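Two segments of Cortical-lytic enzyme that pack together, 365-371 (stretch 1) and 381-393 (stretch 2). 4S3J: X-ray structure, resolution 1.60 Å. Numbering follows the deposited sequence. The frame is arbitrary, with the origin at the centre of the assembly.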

# COMPACT_ATOMS: atom_id res chain seq x y z
N ALA A 365 -15.19 -6.05 -6.00
CA ALA A 365 -13.99 -6.00 -5.19
C ALA A 365 -13.03 -4.91 -5.63
O ALA A 365 -12.23 -4.44 -4.82
CB ALA A 365 -13.28 -7.35 -5.22
N GLN A 366 -13.10 -4.53 -6.91
CA GLN A 366 -12.10 -3.71 -7.60
C GLN A 366 -10.74 -4.38 -7.51
O GLN A 366 -9.86 -3.96 -6.76
CB GLN A 366 -12.07 -2.26 -7.06
CG GLN A 366 -13.32 -1.43 -7.43
CD GLN A 366 -13.33 -1.01 -8.89
OE1 GLN A 366 -12.31 -0.58 -9.44
NE2 GLN A 366 -14.49 -1.10 -9.52
N ALA A 367 -10.59 -5.48 -8.26
CA ALA A 367 -9.35 -6.24 -8.28
C ALA A 367 -9.25 -7.15 -9.51
O ALA A 367 -10.26 -7.73 -9.94
CB ALA A 367 -9.22 -7.08 -7.05
N PRO A 368 -8.04 -7.27 -10.06
CA PRO A 368 -7.80 -8.19 -11.18
C PRO A 368 -7.56 -9.61 -10.70
O PRO A 368 -7.07 -9.83 -9.59
CB PRO A 368 -6.54 -7.62 -11.83
CG PRO A 368 -5.78 -7.05 -10.65
CD PRO A 368 -6.83 -6.47 -9.75
N HIS A 369 -7.88 -10.57 -11.55
CA HIS A 369 -7.75 -11.99 -11.22
C HIS A 369 -7.81 -12.85 -12.46
O HIS A 369 -8.25 -12.42 -13.51
CB HIS A 369 -8.86 -12.40 -10.26
CG HIS A 369 -10.24 -12.25 -10.82
ND1 HIS A 369 -11.00 -13.33 -11.22
CD2 HIS A 369 -10.98 -11.14 -11.08
CE1 HIS A 369 -12.16 -12.89 -11.68
NE2 HIS A 369 -12.18 -11.58 -11.60
N PHE A 370 -7.36 -14.09 -12.33
CA PHE A 370 -7.45 -15.06 -13.41
C PHE A 370 -7.23 -16.47 -12.88
O PHE A 370 -6.78 -16.66 -11.74
CB PHE A 370 -6.46 -14.77 -14.55
CG PHE A 370 -5.03 -14.71 -14.13
CD1 PHE A 370 -4.46 -13.52 -13.68
CD2 PHE A 370 -4.22 -15.85 -14.17
CE1 PHE A 370 -3.15 -13.45 -13.28
CE2 PHE A 370 -2.91 -15.78 -13.78
CZ PHE A 370 -2.37 -14.60 -13.33
N ASN A 371 -7.59 -17.45 -13.71
CA ASN A 371 -7.35 -18.87 -13.40
C ASN A 371 -6.59 -19.51 -14.56
O ASN A 371 -6.77 -19.13 -15.73
CB ASN A 371 -8.66 -19.63 -13.18
CG ASN A 371 -9.43 -19.16 -11.97
OD1 ASN A 371 -9.87 -18.00 -11.90
ND2 ASN A 371 -9.69 -20.08 -11.04
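Stretch 2 381-393: EVWFEDARSIQSK

Stretch 2 runs back along stretch 1, first as a strand and then as a helix. Residues 381-383 are extended and lie antiparallel to strand 367-371, the two axes approaching to 4.7 Å with their directions 171° apart. After the link through Phe 384, Glu 385 and Asp 386, helix 387-393 continues the same way at 155° to the strand, its axis 7.7 Å off at the closest point, and so reaches the loop at Gln 366.

The strands are held by a ladder centred on Phe 370 and Val 382. Phe 370 N donates to Val 382 O (3.0 Å) and Val 382 N to Phe 370 O (2.8 Å), while Phe 384 N extends the ladder to Pro 368 O at 3.2 Å. In the non-hydrogen-bonded pairs the backbones draw closer, and His 369 CA comes within 3.0 Å of Val 382 O in a CA-H...O contact.

His 369, Asn 371, Glu 381 and Trp 383 share one face of the sheet. The p rotamer of His 369 lays its imidazole over the indole of Trp 383 in an offset stack, the centroids of the His 369 ring and the Trp 383 six-membered ring 4.1 Å apart and their planes at 10° to each other. At the root of this stack His 369 CB sits over the same six-membered ring, 3.5 Å from Trp 383 CD2, and Ala 367 CB adds an apolar contact of 4.0 Å to Trp 383 CE3. Glu 381 ties the face together: its OE1 accepts from Asn 371 ND2 (3.0 Å) and its OE2 from Trp 383 NE1 (2.9 Å), the latter helping to fix the indole beneath the imidazole.

On the face that carries Phe 370 and Val 382, the valine is the bump and the phenylalanine the surface it rests on. Val 382 CB lies over the Phe 370 ring, 3.7 Å from Phe 370 CZ. The edge of that ring meets Phe 384, with Phe 370 CE1 and Phe 384 CE1 3.8 Å apart.

Pro 368, the residue most covered by stretch 2, fills the hollow where strand gives way to helix. Its CG projects over the face of the Phe 384 ring, and the wall continues with Pro 368 CB 3.6 Å from Asp 386 OD2 and Pro 368 CD 3.7 Å from Ser 389 OG. Asp 386 caps the helix and forms a salt bridge with Arg 388 (OD2 to NH2, 2.8 Å). Beyond the proline, Ser 389 CB packs 3.1 Å from Gln 366 O, and Ser 392 OG donates to Gln 366 OE1 at 2.6 Å.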

# COMPACT_ATOMS: atom_id res chain seq x y z
N GLU A 381 -5.62 -20.18 -9.08
CA GLU A 381 -6.37 -18.92 -9.10
C GLU A 381 -5.49 -17.83 -8.53
O GLU A 381 -4.90 -18.00 -7.46
CB GLU A 381 -7.67 -19.03 -8.30
CG GLU A 381 -8.56 -17.83 -8.40
CD GLU A 381 -9.96 -18.10 -7.95
OE1 GLU A 381 -10.53 -19.15 -8.33
OE2 GLU A 381 -10.50 -17.27 -7.21
N VAL A 382 -5.42 -16.71 -9.24
CA VAL A 382 -4.58 -15.59 -8.86
C VAL A 382 -5.41 -14.33 -8.66
O VAL A 382 -6.20 -13.98 -9.52
CB VAL A 382 -3.51 -15.31 -9.93
CG1 VAL A 382 -2.64 -14.15 -9.52
CG2 VAL A 382 -2.68 -16.55 -10.20
N TRP A 383 -5.22 -13.67 -7.51
CA TRP A 383 -5.77 -12.33 -7.26
C TRP A 383 -4.58 -11.41 -7.00
O TRP A 383 -3.65 -11.82 -6.33
CB TRP A 383 -6.74 -12.33 -6.06
CG TRP A 383 -8.02 -13.02 -6.37
CD1 TRP A 383 -8.27 -14.36 -6.31
CD2 TRP A 383 -9.23 -12.40 -6.81
NE1 TRP A 383 -9.57 -14.61 -6.69
CE2 TRP A 383 -10.19 -13.43 -6.99
CE3 TRP A 383 -9.61 -11.07 -7.06
CZ2 TRP A 383 -11.48 -13.17 -7.45
CZ3 TRP A 383 -10.90 -10.82 -7.49
CH2 TRP A 383 -11.82 -11.86 -7.68
N PHE A 384 -4.59 -10.21 -7.57
CA PHE A 384 -3.42 -9.35 -7.43
C PHE A 384 -3.80 -7.87 -7.51
O PHE A 384 -4.97 -7.53 -7.33
CB PHE A 384 -2.33 -9.77 -8.46
CG PHE A 384 -2.64 -9.49 -9.89
CD1 PHE A 384 -3.57 -10.27 -10.60
CD2 PHE A 384 -1.95 -8.50 -10.56
CE1 PHE A 384 -3.84 -9.98 -11.95
CE2 PHE A 384 -2.23 -8.20 -11.90
CZ PHE A 384 -3.14 -8.97 -12.60
N GLU A 385 -2.81 -7.00 -7.69
CA GLU A 385 -3.03 -5.56 -7.74
C GLU A 385 -2.55 -5.03 -9.08
O GLU A 385 -1.49 -5.45 -9.56
CB GLU A 385 -2.28 -4.85 -6.62
CG GLU A 385 -2.65 -5.28 -5.20
CD GLU A 385 -4.03 -4.79 -4.79
OE1 GLU A 385 -4.47 -3.71 -5.28
OE2 GLU A 385 -4.70 -5.49 -4.01
N ASP A 386 -3.30 -4.10 -9.68
CA ASP A 386 -2.82 -3.45 -10.90
C ASP A 386 -3.25 -1.98 -10.94
O ASP A 386 -3.81 -1.47 -9.96
CB ASP A 386 -3.27 -4.18 -12.19
CG ASP A 386 -4.77 -4.05 -12.51
OD1 ASP A 386 -5.50 -3.26 -11.88
OD2 ASP A 386 -5.21 -4.75 -13.47
N ALA A 387 -2.98 -1.31 -12.06
CA ALA A 387 -3.20 0.13 -12.12
C ALA A 387 -4.67 0.52 -11.88
O ALA A 387 -4.95 1.58 -11.28
CB ALA A 387 -2.73 0.68 -13.47
N ARG A 388 -5.59 -0.32 -12.33
CA ARG A 388 -7.01 -0.03 -12.17
C ARG A 388 -7.40 0.01 -10.69
O ARG A 388 -8.08 0.95 -10.25
CB ARG A 388 -7.87 -1.07 -12.90
CG ARG A 388 -7.71 -1.00 -14.42
CD ARG A 388 -8.36 -2.17 -15.13
NE ARG A 388 -7.68 -3.44 -14.84
CZ ARG A 388 -7.93 -4.58 -15.47
NH1 ARG A 388 -8.84 -4.62 -16.43
NH2 ARG A 388 -7.27 -5.69 -15.14
N SER A 389 -7.02 -1.03 -9.94
CA SER A 389 -7.48 -1.13 -8.56
C SER A 389 -6.73 -0.13 -7.69
O SER A 389 -7.32 0.46 -6.78
CB SER A 389 -7.39 -2.61 -7.99
OG SER A 389 -6.13 -3.35 -7.95
N ILE A 390 -5.47 0.15 -7.98
CA ILE A 390 -4.76 1.20 -7.22
C ILE A 390 -5.40 2.58 -7.48
O ILE A 390 -5.56 3.38 -6.56
CB ILE A 390 -3.25 1.23 -7.55
CG1 ILE A 390 -2.57 -0.01 -6.96
CG2 ILE A 390 -2.58 2.47 -6.99
CD1 ILE A 390 -2.52 -0.03 -5.41
N GLN A 391 -5.80 2.86 -8.72
CA GLN A 391 -6.52 4.11 -8.97
C GLN A 391 -7.83 4.18 -8.18
O GLN A 391 -8.16 5.23 -7.63
CB GLN A 391 -6.77 4.30 -10.47
CG GLN A 391 -7.37 5.66 -10.84
CD GLN A 391 -6.49 6.83 -10.46
OE1 GLN A 391 -5.39 7.00 -11.01
NE2 GLN A 391 -6.94 7.63 -9.50
N SER A 392 -8.55 3.07 -8.08
CA SER A 392 -9.75 3.04 -7.25
C SER A 392 -9.44 3.34 -5.79
O SER A 392 -10.20 4.04 -5.13
CB SER A 392 -10.45 1.69 -7.35
OG SER A 392 -10.90 1.50 -8.69
N LYS A 393 -8.34 2.81 -5.30
CA LYS A 393 -7.92 3.07 -3.93
C LYS A 393 -7.51 4.53 -3.71
O LYS A 393 -7.88 5.13 -2.69
CB LYS A 393 -6.77 2.14 -3.55
CG LYS A 393 -7.20 0.68 -3.35
CD LYS A 393 -8.00 0.52 -2.08
CE LYS A 393 -8.52 -0.90 -1.86
NZ LYS A 393 -7.45 -1.93 -1.71